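Local coordinates for isocitrate dehydrogenase [NAD] subunit 1, mitochondrial (Saccharomyces cerevisiae, PDB 3BLX), which forms, together with subunit 2, the allosteric octameric enzyme of the citric acid cycle that oxidises isocitrate to 2-oxoglutarate and CO2 with NAD(+), at residues E[58-71]-E[90-102]. Numbering follows the deposited sequence.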
# COMPACT_ATOMS: atom_id res chain seq x y z
N ASP E 58 13.06 -23.58 -18.17
CA ASP E 58 13.12 -22.16 -18.41
C ASP E 58 12.06 -22.01 -19.49
O ASP E 58 12.19 -21.26 -20.47
CB ASP E 58 14.55 -21.77 -18.79
CG ASP E 58 15.57 -22.16 -17.68
OD1 ASP E 58 16.77 -21.79 -17.82
OD2 ASP E 58 15.16 -22.83 -16.68
N HIS E 59 11.03 -22.83 -19.27
CA HIS E 59 9.71 -22.81 -19.91
C HIS E 59 8.73 -22.02 -19.04
O HIS E 59 8.67 -22.18 -17.82
CB HIS E 59 9.25 -24.26 -20.16
CG HIS E 59 7.80 -24.53 -19.90
ND1 HIS E 59 7.37 -25.56 -19.09
CD2 HIS E 59 6.67 -23.94 -20.39
CE1 HIS E 59 6.04 -25.58 -19.06
NE2 HIS E 59 5.60 -24.61 -19.85
N LYS E 60 7.97 -21.16 -19.69
CA LYS E 60 7.38 -19.99 -19.06
C LYS E 60 6.12 -20.28 -18.25
O LYS E 60 5.87 -19.61 -17.26
CB LYS E 60 7.09 -18.96 -20.15
CG LYS E 60 6.94 -17.53 -19.65
CD LYS E 60 7.36 -16.54 -20.72
CE LYS E 60 8.84 -16.71 -21.04
NZ LYS E 60 9.30 -15.79 -22.11
N GLU E 61 5.34 -21.27 -18.68
CA GLU E 61 4.10 -21.63 -17.98
C GLU E 61 4.40 -22.40 -16.69
O GLU E 61 3.62 -22.35 -15.75
CB GLU E 61 3.19 -22.48 -18.86
CG GLU E 61 3.29 -22.20 -20.35
CD GLU E 61 2.50 -20.98 -20.78
OE1 GLU E 61 2.21 -20.11 -19.92
OE2 GLU E 61 2.15 -20.89 -21.98
N GLY E 62 5.53 -23.10 -16.65
CA GLY E 62 5.94 -23.85 -15.49
C GLY E 62 6.52 -22.95 -14.44
O GLY E 62 6.28 -23.14 -13.25
N VAL E 63 7.29 -21.97 -14.86
CA VAL E 63 7.85 -21.02 -13.92
C VAL E 63 6.73 -20.24 -13.26
O VAL E 63 6.74 -20.04 -12.06
CB VAL E 63 8.89 -20.07 -14.58
CG1 VAL E 63 9.25 -18.88 -13.66
CG2 VAL E 63 10.12 -20.84 -14.94
N TYR E 64 5.75 -19.82 -14.05
CA TYR E 64 4.61 -19.12 -13.50
C TYR E 64 3.87 -20.00 -12.47
O TYR E 64 3.50 -19.53 -11.40
CB TYR E 64 3.69 -18.61 -14.62
CG TYR E 64 2.34 -18.13 -14.15
CD1 TYR E 64 1.25 -19.00 -14.12
CD2 TYR E 64 2.14 -16.81 -13.74
CE1 TYR E 64 -0.00 -18.58 -13.68
CE2 TYR E 64 0.89 -16.37 -13.31
CZ TYR E 64 -0.19 -17.27 -13.27
OH TYR E 64 -1.47 -16.89 -12.84
N GLU E 65 3.70 -21.28 -12.78
CA GLU E 65 3.02 -22.20 -11.89
C GLU E 65 3.77 -22.49 -10.59
O GLU E 65 3.17 -22.75 -9.54
CB GLU E 65 2.68 -23.51 -12.61
CG GLU E 65 1.49 -23.41 -13.54
CD GLU E 65 0.22 -22.85 -12.87
OE1 GLU E 65 0.16 -22.84 -11.62
OE2 GLU E 65 -0.72 -22.45 -13.60
N ALA E 66 5.09 -22.44 -10.65
CA ALA E 66 5.90 -22.66 -9.47
C ALA E 66 5.87 -21.45 -8.54
O ALA E 66 5.75 -21.57 -7.33
CB ALA E 66 7.32 -23.00 -9.87
N VAL E 67 5.97 -20.27 -9.13
CA VAL E 67 5.90 -19.04 -8.38
C VAL E 67 4.55 -18.97 -7.70
O VAL E 67 4.46 -18.72 -6.50
CB VAL E 67 6.17 -17.78 -9.28
CG1 VAL E 67 5.87 -16.48 -8.55
CG2 VAL E 67 7.60 -17.78 -9.74
N GLU E 68 3.50 -19.24 -8.45
CA GLU E 68 2.13 -19.18 -7.94
C GLU E 68 1.91 -20.20 -6.81
O GLU E 68 1.26 -19.89 -5.80
CB GLU E 68 1.13 -19.36 -9.09
CG GLU E 68 -0.06 -18.38 -9.04
CD GLU E 68 0.35 -16.90 -8.84
OE1 GLU E 68 -0.29 -16.21 -8.02
OE2 GLU E 68 1.31 -16.42 -9.49
N SER E 69 2.48 -21.39 -6.97
CA SER E 69 2.43 -22.39 -5.93
C SER E 69 3.17 -21.96 -4.67
O SER E 69 2.67 -22.15 -3.57
CB SER E 69 2.96 -23.72 -6.46
OG SER E 69 2.96 -24.71 -5.45
N LEU E 70 4.35 -21.35 -4.83
CA LEU E 70 5.09 -20.82 -3.68
C LEU E 70 4.38 -19.69 -2.99
O LEU E 70 4.44 -19.58 -1.78
CB LEU E 70 6.47 -20.39 -4.07
CG LEU E 70 7.44 -21.57 -4.11
CD1 LEU E 70 8.68 -21.19 -4.87
CD2 LEU E 70 7.80 -22.05 -2.72
N LYS E 71 3.67 -18.86 -3.74
CA LYS E 71 2.92 -17.79 -3.13
C LYS E 71 1.83 -18.32 -2.21
O LYS E 71 1.56 -17.73 -1.15
CB LYS E 71 2.34 -16.87 -4.20
CG LYS E 71 3.34 -15.81 -4.64
CD LYS E 71 3.11 -15.31 -6.06
CE LYS E 71 2.35 -14.01 -6.11
NZ LYS E 71 2.46 -13.46 -7.48
N HIS E 90 20.98 -18.36 -12.51
CA HIS E 90 20.21 -17.67 -13.52
C HIS E 90 19.16 -18.61 -14.10
O HIS E 90 18.85 -19.66 -13.52
CB HIS E 90 21.12 -17.10 -14.60
CG HIS E 90 22.16 -16.13 -14.08
ND1 HIS E 90 23.45 -16.51 -13.77
CD2 HIS E 90 22.09 -14.79 -13.84
CE1 HIS E 90 24.13 -15.45 -13.36
NE2 HIS E 90 23.34 -14.40 -13.39
N GLY E 91 18.58 -18.25 -15.24
CA GLY E 91 17.51 -19.08 -15.78
C GLY E 91 16.19 -18.77 -15.11
O GLY E 91 16.14 -18.45 -13.92
N SER E 92 15.10 -18.90 -15.87
CA SER E 92 13.82 -18.29 -15.53
C SER E 92 13.34 -18.51 -14.10
O SER E 92 12.81 -17.59 -13.47
CB SER E 92 12.76 -18.72 -16.53
OG SER E 92 12.84 -17.95 -17.71
N LEU E 93 13.54 -19.72 -13.58
CA LEU E 93 13.04 -20.07 -12.27
C LEU E 93 13.71 -19.27 -11.19
O LEU E 93 13.04 -18.66 -10.35
CB LEU E 93 13.23 -21.57 -11.98
CG LEU E 93 12.12 -22.29 -11.23
CD1 LEU E 93 12.73 -23.23 -10.22
CD2 LEU E 93 11.10 -21.33 -10.55
N ASN E 94 15.04 -19.28 -11.21
CA ASN E 94 15.83 -18.56 -10.23
C ASN E 94 15.60 -17.04 -10.27
O ASN E 94 15.64 -16.38 -9.23
CB ASN E 94 17.31 -18.87 -10.39
CG ASN E 94 17.66 -20.27 -9.97
OD1 ASN E 94 17.21 -20.76 -8.94
ND2 ASN E 94 18.48 -20.92 -10.76
N VAL E 95 15.36 -16.46 -11.43
CA VAL E 95 15.18 -15.04 -11.44
C VAL E 95 13.79 -14.75 -10.93
O VAL E 95 13.58 -13.79 -10.20
CB VAL E 95 15.52 -14.33 -12.82
CG1 VAL E 95 16.47 -15.13 -13.64
CG2 VAL E 95 14.29 -14.00 -13.61
N ALA E 96 12.83 -15.61 -11.26
CA ALA E 96 11.48 -15.45 -10.74
C ALA E 96 11.44 -15.48 -9.21
O ALA E 96 10.81 -14.64 -8.58
CB ALA E 96 10.57 -16.47 -11.33
N LEU E 97 12.14 -16.45 -8.62
CA LEU E 97 12.22 -16.57 -7.18
C LEU E 97 12.87 -15.35 -6.56
O LEU E 97 12.56 -14.94 -5.46
CB LEU E 97 13.02 -17.81 -6.77
CG LEU E 97 12.25 -19.12 -6.57
CD1 LEU E 97 11.00 -19.16 -7.38
CD2 LEU E 97 13.15 -20.28 -6.93
N ARG E 98 13.79 -14.75 -7.29
CA ARG E 98 14.52 -13.62 -6.75
C ARG E 98 13.78 -12.28 -7.00
O ARG E 98 13.72 -11.44 -6.12
CB ARG E 98 15.95 -13.67 -7.29
CG ARG E 98 16.51 -12.38 -7.77
CD ARG E 98 17.70 -12.58 -8.68
NE ARG E 98 18.59 -13.63 -8.18
CZ ARG E 98 19.04 -14.63 -8.94
NH1 ARG E 98 18.69 -14.71 -10.22
NH2 ARG E 98 19.83 -15.54 -8.41
N LYS E 99 13.19 -12.11 -8.18
CA LYS E 99 12.47 -10.86 -8.50
C LYS E 99 11.05 -10.83 -7.95
O LYS E 99 10.62 -9.80 -7.45
CB LYS E 99 12.38 -10.59 -10.01
CG LYS E 99 13.67 -10.71 -10.81
CD LYS E 99 14.64 -9.58 -10.60
CE LYS E 99 15.86 -9.72 -11.52
NZ LYS E 99 17.05 -8.96 -11.02
N GLN E 100 10.31 -11.93 -8.05
CA GLN E 100 8.93 -11.94 -7.61
C GLN E 100 8.76 -12.29 -6.15
O GLN E 100 7.87 -11.76 -5.49
CB GLN E 100 8.08 -12.88 -8.47
CG GLN E 100 7.91 -12.42 -9.89
CD GLN E 100 7.00 -13.34 -10.67
OE1 GLN E 100 5.82 -13.46 -10.36
NE2 GLN E 100 7.56 -13.99 -11.70
N LEU E 101 9.59 -13.18 -5.62
CA LEU E 101 9.40 -13.60 -4.24
C LEU E 101 10.39 -12.92 -3.30
O LEU E 101 10.32 -13.08 -2.10
CB LEU E 101 9.53 -15.11 -4.11
CG LEU E 101 8.52 -15.92 -4.88
CD1 LEU E 101 8.70 -17.35 -4.42
CD2 LEU E 101 7.10 -15.38 -4.60
N ASP E 102 11.32 -12.18 -3.87
CA ASP E 102 12.34 -11.48 -3.08
C ASP E 102 13.10 -12.41 -2.12
O ASP E 102 13.33 -12.09 -0.96
CB ASP E 102 11.73 -10.28 -2.35
CG ASP E 102 12.79 -9.24 -1.93
OD1 ASP E 102 13.87 -9.16 -2.56
OD2 ASP E 102 12.53 -8.49 -0.96
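V63 and V67, one turn apart on helix 60-71, both rest against the methyl of A96 in helix 92-99. V63 reaches it with CG1, 3.6 Å from A96 CB, and V67 with CG2, at the same 3.6 Å from A96 CB. The two branches of V63 share the work: CG1 stands anti to the backbone N (chi1 168°) and takes A96, which turns CG2 toward the start of the helix, 3.7 Å from S92 CB. Replacing V63 by an alanine would probably open a gap beside S92 and A96 and leave the A96 methyl touched from 58-71 by V67 alone.

Further along, leucines take over. L101 straddles the last turn of 58-71, its CD1 lying 3.8 Å from L70 CB and its CD2 3.8 Å from the aliphatic CG of K71. The side chains of L70 and L97 meet crosswise, CD1 to CD1 at 4.0 Å, while L93 bends its CD2 back to A66.

The polar side chains that touch across the contact lie at its margin. The extended chain of Q100 crosses V67 at about a right angle, bringing OE1 3.5 Å from V67 CG1. Around the helix starts, the poorly ordered D58 lies against G91 and S92. Within 90-102, the buried N94 donates from ND2 to H90 O, with an N-H...O angle of 161°, tying the loop to the first turn of helix 92-99.

The helix axes approach to 9.6 Å and cross at -35°, running in roughly the same direction. A66 and L70 also rest on strand 17-25, so the apolar seam joins helix 92-99 to the sheet-covering helix 60-73 in the isocitrate/isopropylmalate dehydrogenase fold; the same helix 92-99 carries R98, which probably binds substrate, as in related enzymes.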